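Local coordinates for CalsepRRP (Calystegia sepium, PDB 1JY5), which belongs to the RNase T2 family of RNA-cleaving enzymes and is an RNase-related protein whose own activity on RNA is only inferred, at residues Q179-K184 with Q189-T194; C84-S87 with S92-A95. All coordinates share one frame; numbering follows the deposited sequence.

From the N terminus, interaction 2 comes first: residues 84-87, in the loop that follows helix 72-78, meet 92-95 and close the small hairpin of strands 87-89 and 92-94 just ahead of helix 97-106. Interaction 1 follows much later, where the end of strand 174-182 meets the chain that has turned back through strand 188-189, closing a second short loop. The two loops lie in series, neither nested nor crossed. They sit on opposite sides of the chain's centre, with their own centres 29 Å apart and nearest atoms about 17 Å apart. Interaction 1 belongs to the main antiparallel sheet, interaction 2 to a separate two-stranded one at the surface.

Interaction 1 of 2, residues Q179-K184 with Q189-T194; sequences QICFDK and QECPST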
loop_
_atom_site.group_PDB
_atom_site.type_symbol
_atom_site.label_atom_id
_atom_site.label_comp_id
_atom_site.label_asym_id
_atom_site.label_seq_id
_atom_site.Cartn_x
_atom_site.Cartn_y
_atom_site.Cartn_z
ATOM N N GLN A 179 -4.522 -4.506 -3.211
ATOM C CA GLN A 179 -4.840 -4.687 -1.798
ATOM C C GLN A 179 -4.856 -6.159 -1.400
ATOM O O GLN A 179 -5.527 -6.974 -2.032
ATOM C CB GLN A 179 -6.204 -4.067 -1.484
ATOM C CG GLN A 179 -6.263 -2.550 -1.622
ATOM C CD GLN A 179 -7.687 -2.020 -1.546
ATOM O OE1 GLN A 179 -8.604 -2.735 -1.143
ATOM N NE2 GLN A 179 -7.876 -0.764 -1.923
ATOM N N ILE A 180 -4.099 -6.479 -0.353
ATOM C CA ILE A 180 -4.001 -7.828 0.197
ATOM C C ILE A 180 -4.496 -7.731 1.634
ATOM O O ILE A 180 -4.076 -6.837 2.371
ATOM C CB ILE A 180 -2.538 -8.324 0.252
ATOM C CG1 ILE A 180 -1.891 -8.228 -1.131
ATOM C CG2 ILE A 180 -2.498 -9.763 0.763
ATOM C CD1 ILE A 180 -2.592 -9.034 -2.192
ATOM N N CYS A 181 -5.363 -8.650 2.048
ATOM C CA CYS A 181 -5.905 -8.601 3.404
ATOM C C CYS A 181 -5.310 -9.619 4.382
ATOM O O CYS A 181 -4.909 -10.708 3.987
ATOM C CB CYS A 181 -7.439 -8.710 3.331
ATOM S SG CYS A 181 -8.083 -7.251 2.462
ATOM N N PHE A 182 -5.228 -9.225 5.652
ATOM C CA PHE A 182 -4.691 -10.071 6.715
ATOM C C PHE A 182 -5.584 -10.026 7.957
ATOM O O PHE A 182 -6.167 -8.983 8.257
ATOM C CB PHE A 182 -3.293 -9.603 7.146
ATOM C CG PHE A 182 -2.254 -9.660 6.060
ATOM C CD1 PHE A 182 -2.093 -8.596 5.176
ATOM C CD2 PHE A 182 -1.434 -10.781 5.921
ATOM C CE1 PHE A 182 -1.134 -8.644 4.165
ATOM C CE2 PHE A 182 -0.467 -10.841 4.910
ATOM C CZ PHE A 182 -0.319 -9.769 4.031
ATOM N N ASP A 183 -5.681 -11.146 8.680
ATOM C CA ASP A 183 -6.471 -11.167 9.908
ATOM C C ASP A 183 -5.606 -10.567 11.017
ATOM O O ASP A 183 -4.460 -10.178 10.769
ATOM C CB ASP A 183 -6.965 -12.596 10.253
ATOM C CG ASP A 183 -5.844 -13.574 10.600
ATOM O OD1 ASP A 183 -6.097 -14.797 10.507
ATOM O OD2 ASP A 183 -4.734 -13.155 10.981
ATOM N N LYS A 184 -6.151 -10.472 12.227
ATOM C CA LYS A 184 -5.433 -9.882 13.346
ATOM C C LYS A 184 -4.248 -10.703 13.843
ATOM O O LYS A 184 -3.523 -10.271 14.741
ATOM C CB LYS A 184 -6.407 -9.567 14.486
ATOM C CG LYS A 184 -7.251 -8.309 14.217
ATOM C CD LYS A 184 -8.165 -7.946 15.388
ATOM C CE LYS A 184 -9.360 -8.857 15.475
ATOM N NZ LYS A 184 -10.386 -8.545 14.453
ATOM N N GLN A 189 -5.957 -13.405 4.418
ATOM C CA GLN A 189 -7.375 -13.758 4.391
ATOM C C GLN A 189 -7.973 -13.090 3.170
ATOM O O GLN A 189 -7.306 -12.305 2.492
ATOM C CB GLN A 189 -8.104 -13.271 5.645
ATOM C CG GLN A 189 -8.200 -11.759 5.744
ATOM C CD GLN A 189 -9.159 -11.309 6.827
ATOM O OE1 GLN A 189 -8.924 -11.535 8.013
ATOM N NE2 GLN A 189 -10.257 -10.681 6.420
ATOM N N GLU A 190 -9.227 -13.406 2.882
ATOM C CA GLU A 190 -9.906 -12.799 1.747
ATOM C C GLU A 190 -10.351 -11.410 2.175
ATOM O O GLU A 190 -10.668 -11.184 3.344
ATOM C CB GLU A 190 -11.147 -13.610 1.358
ATOM C CG GLU A 190 -10.873 -15.051 0.932
ATOM C CD GLU A 190 -10.149 -15.142 -0.393
ATOM O OE1 GLU A 190 -9.931 -14.089 -1.025
ATOM O OE2 GLU A 190 -9.803 -16.266 -0.809
ATOM N N CYS A 191 -10.356 -10.483 1.230
ATOM C CA CYS A 191 -10.814 -9.137 1.501
ATOM C C CYS A 191 -12.324 -9.166 1.302
ATOM O O CYS A 191 -12.846 -10.082 0.679
ATOM C CB CYS A 191 -10.219 -8.148 0.495
ATOM S SG CYS A 191 -8.435 -7.877 0.559
ATOM N N PRO A 192 -13.042 -8.164 1.830
ATOM C CA PRO A 192 -14.498 -8.133 1.660
ATOM C C PRO A 192 -14.857 -8.131 0.172
ATOM O O PRO A 192 -14.107 -7.597 -0.651
ATOM C CB PRO A 192 -14.895 -6.826 2.339
ATOM C CG PRO A 192 -13.881 -6.705 3.438
ATOM C CD PRO A 192 -12.593 -7.089 2.735
ATOM N N SER A 193 -15.996 -8.725 -0.170
ATOM C CA SER A 193 -16.439 -8.765 -1.563
ATOM C C SER A 193 -16.534 -7.346 -2.103
ATOM O O SER A 193 -17.125 -6.472 -1.468
ATOM C CB SER A 193 -17.815 -9.429 -1.678
ATOM O OG SER A 193 -17.782 -10.776 -1.243
ATOM N N THR A 194 -15.956 -7.121 -3.277
ATOM C CA THR A 194 -15.984 -5.803 -3.904
ATOM C C THR A 194 -16.079 -5.972 -5.418
ATOM O O THR A 194 -15.503 -6.902 -5.978
ATOM C CB THR A 194 -14.705 -5.002 -3.594
ATOM O OG1 THR A 194 -14.082 -5.527 -2.416
ATOM C CG2 THR A 194 -15.043 -3.539 -3.366
HETATM O O HOH W 1 -6.483 -10.748 0.344
#
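The carbonyl O of Gln179 comes within 4.0 Å of Cys191 SG, where the returning chain passes the strand. Ile180 turns its side chain the other way, onto Leu188 and Pro166. Cys181 carries the covalent tie: its SG is joined to Cys191 SG at 2.0 Å, with a right-handed C-S-S-C torsion of 101°. Each SG sits beside its own backbone N (chi1 -64° in Cys181, -67° in Cys191), which brings the sulfurs together between the chains; the Cys181 side chain also touches Tyr7 and Thr9 of strand 7-14. The backbone of Cys181 is also held: Gln189 N donates to Cys181 O at 2.9 Å, a nearly straight bond arriving well above the carbonyl plane. A water accepts from Cys181 N and donates to Gln189 O, filling in where the two backbones do not pair directly. This is a disulfide-linked beta hairpin, strand 174-182 returning as 188-189 at the margin of the main antiparallel sheet of the RNase T2 fold. At Phe182 the ring points away to Tyr130, while the backbone C faces the amide of Gln189. Extended beyond CG, that side chain has Gln189 CG 4.0 Å from Cys181 CB, and Gln189 OE1 reaches Asp183 CA at 3.1 Å. Gln189 NE2 turns back to donate to Glu190 O at 3.1 Å. With an alanine in place of Gln189, the flank of Cys181 and Asp183 would probably lose its cover and Glu190 O its amide donor. Asp183 OD2 itself accepts from Gln187 N and is hydrogen-bonded to Thr185 OG1, within the turn.

Interaction 2 of 2, residues C84-S87 with S92-A95; sequences CPSS and SFDA. Unlike the reference sequence in segment 84-87: Pro85 (reference Met).
The Phe93 ring meets Ser87 O at its edge, the oxygen lying near the ring plane 3.7 Å from CD2, while Ser86 OG approaches the same ring obliquely, 4.0 Å from CD2. The other flat group, the Asp94 carboxylate, leaves OD2 3.8 Å from Ser87 O, beside it without a bond, and the Asp94 side chain also touches Ala99 and Tyr100 of helix 97-106. These residues form the open end of a short antiparallel hairpin, strands 87-89 and 92-94, whose turn includes Cys90, disulfide-bonded to Cys57. Cys84, just upstream, is bonded to Cys26, so a disulfide lies on the approach to the hairpin as well as in its turn. Ser87 O takes two contacts from the facing backbone: Asp94 N donates to it at 2.7 Å with an angle of 163° at the hydrogen, and Phe93 CA-H makes a weaker contact alongside. The Ser87 side chain, near Asp94 CB, also rests on Tyr100. Much of this contact is open to solvent, Ser86 and Phe93 in particular. With chi1 at 177°, Ser86 points its hydroxyl away from its own N and across the hairpin, where Ser86 OG donates to Asp94 O at 2.7 Å, tilted 31° from the carbonyl plane.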
loop_
_atom_site.group_PDB
_atom_site.type_symbol
_atom_site.label_atom_id
_atom_site.label_comp_id
_atom_site.label_asym_id
_atom_site.label_seq_id
_atom_site.Cartn_x
_atom_site.Cartn_y
_atom_site.Cartn_z
ATOM N N CYS A 84 4.360 16.367 -4.324
ATOM C CA CYS A 84 4.992 17.413 -3.524
ATOM C C CYS A 84 4.020 18.180 -2.634
ATOM O O CYS A 84 4.383 18.615 -1.540
ATOM C CB CYS A 84 5.758 18.389 -4.429
ATOM S SG CYS A 84 7.098 17.547 -5.321
ATOM N N PRO A 85 2.770 18.367 -3.087
ATOM C CA PRO A 85 1.837 19.098 -2.228
ATOM C C PRO A 85 1.527 18.305 -0.962
ATOM O O PRO A 85 1.292 17.098 -1.016
ATOM C CB PRO A 85 0.613 19.280 -3.124
ATOM C CG PRO A 85 0.659 18.073 -4.005
ATOM C CD PRO A 85 2.129 18.005 -4.362
ATOM N N SER A 86 1.539 18.990 0.175
ATOM C CA SER A 86 1.270 18.353 1.457
ATOM C C SER A 86 -0.124 17.737 1.507
ATOM O O SER A 86 -1.074 18.276 0.940
ATOM C CB SER A 86 1.424 19.375 2.586
ATOM O OG SER A 86 1.110 18.798 3.841
ATOM N N SER A 87 -0.233 16.597 2.183
ATOM C CA SER A 87 -1.509 15.905 2.326
ATOM C C SER A 87 -2.125 16.317 3.659
ATOM O O SER A 87 -1.473 16.977 4.465
ATOM C CB SER A 87 -1.291 14.390 2.299
ATOM O OG SER A 87 -0.365 13.992 3.300
ATOM N N SER A 92 -5.500 18.342 10.052
ATOM C CA SER A 92 -4.302 19.127 9.786
ATOM C C SER A 92 -3.474 18.587 8.630
ATOM O O SER A 92 -3.614 17.421 8.242
ATOM C CB SER A 92 -3.434 19.189 11.044
ATOM O OG SER A 92 -3.033 17.894 11.437
ATOM N N PHE A 93 -2.625 19.443 8.068
ATOM C CA PHE A 93 -1.756 19.014 6.984
ATOM C C PHE A 93 -0.672 18.149 7.601
ATOM O O PHE A 93 -0.334 18.302 8.777
ATOM C CB PHE A 93 -1.115 20.210 6.268
ATOM C CG PHE A 93 -2.072 20.985 5.416
ATOM C CD1 PHE A 93 -2.554 22.218 5.839
ATOM C CD2 PHE A 93 -2.525 20.464 4.209
ATOM C CE1 PHE A 93 -3.478 22.921 5.073
ATOM C CE2 PHE A 93 -3.450 21.158 3.434
ATOM C CZ PHE A 93 -3.928 22.390 3.867
ATOM N N ASP A 94 -0.138 17.230 6.808
ATOM C CA ASP A 94 0.905 16.331 7.281
ATOM C C ASP A 94 2.242 16.630 6.631
ATOM O O ASP A 94 2.309 16.982 5.454
ATOM C CB ASP A 94 0.515 14.885 6.990
ATOM C CG ASP A 94 -0.719 14.466 7.745
ATOM O OD1 ASP A 94 -0.629 14.315 8.979
ATOM O OD2 ASP A 94 -1.777 14.304 7.112
ATOM N N ALA A 95 3.308 16.470 7.402
ATOM C CA ALA A 95 4.652 16.728 6.901
ATOM C C ALA A 95 5.115 15.629 5.951
ATOM O O ALA A 95 6.059 15.819 5.184
ATOM C CB ALA A 95 5.619 16.843 8.070
#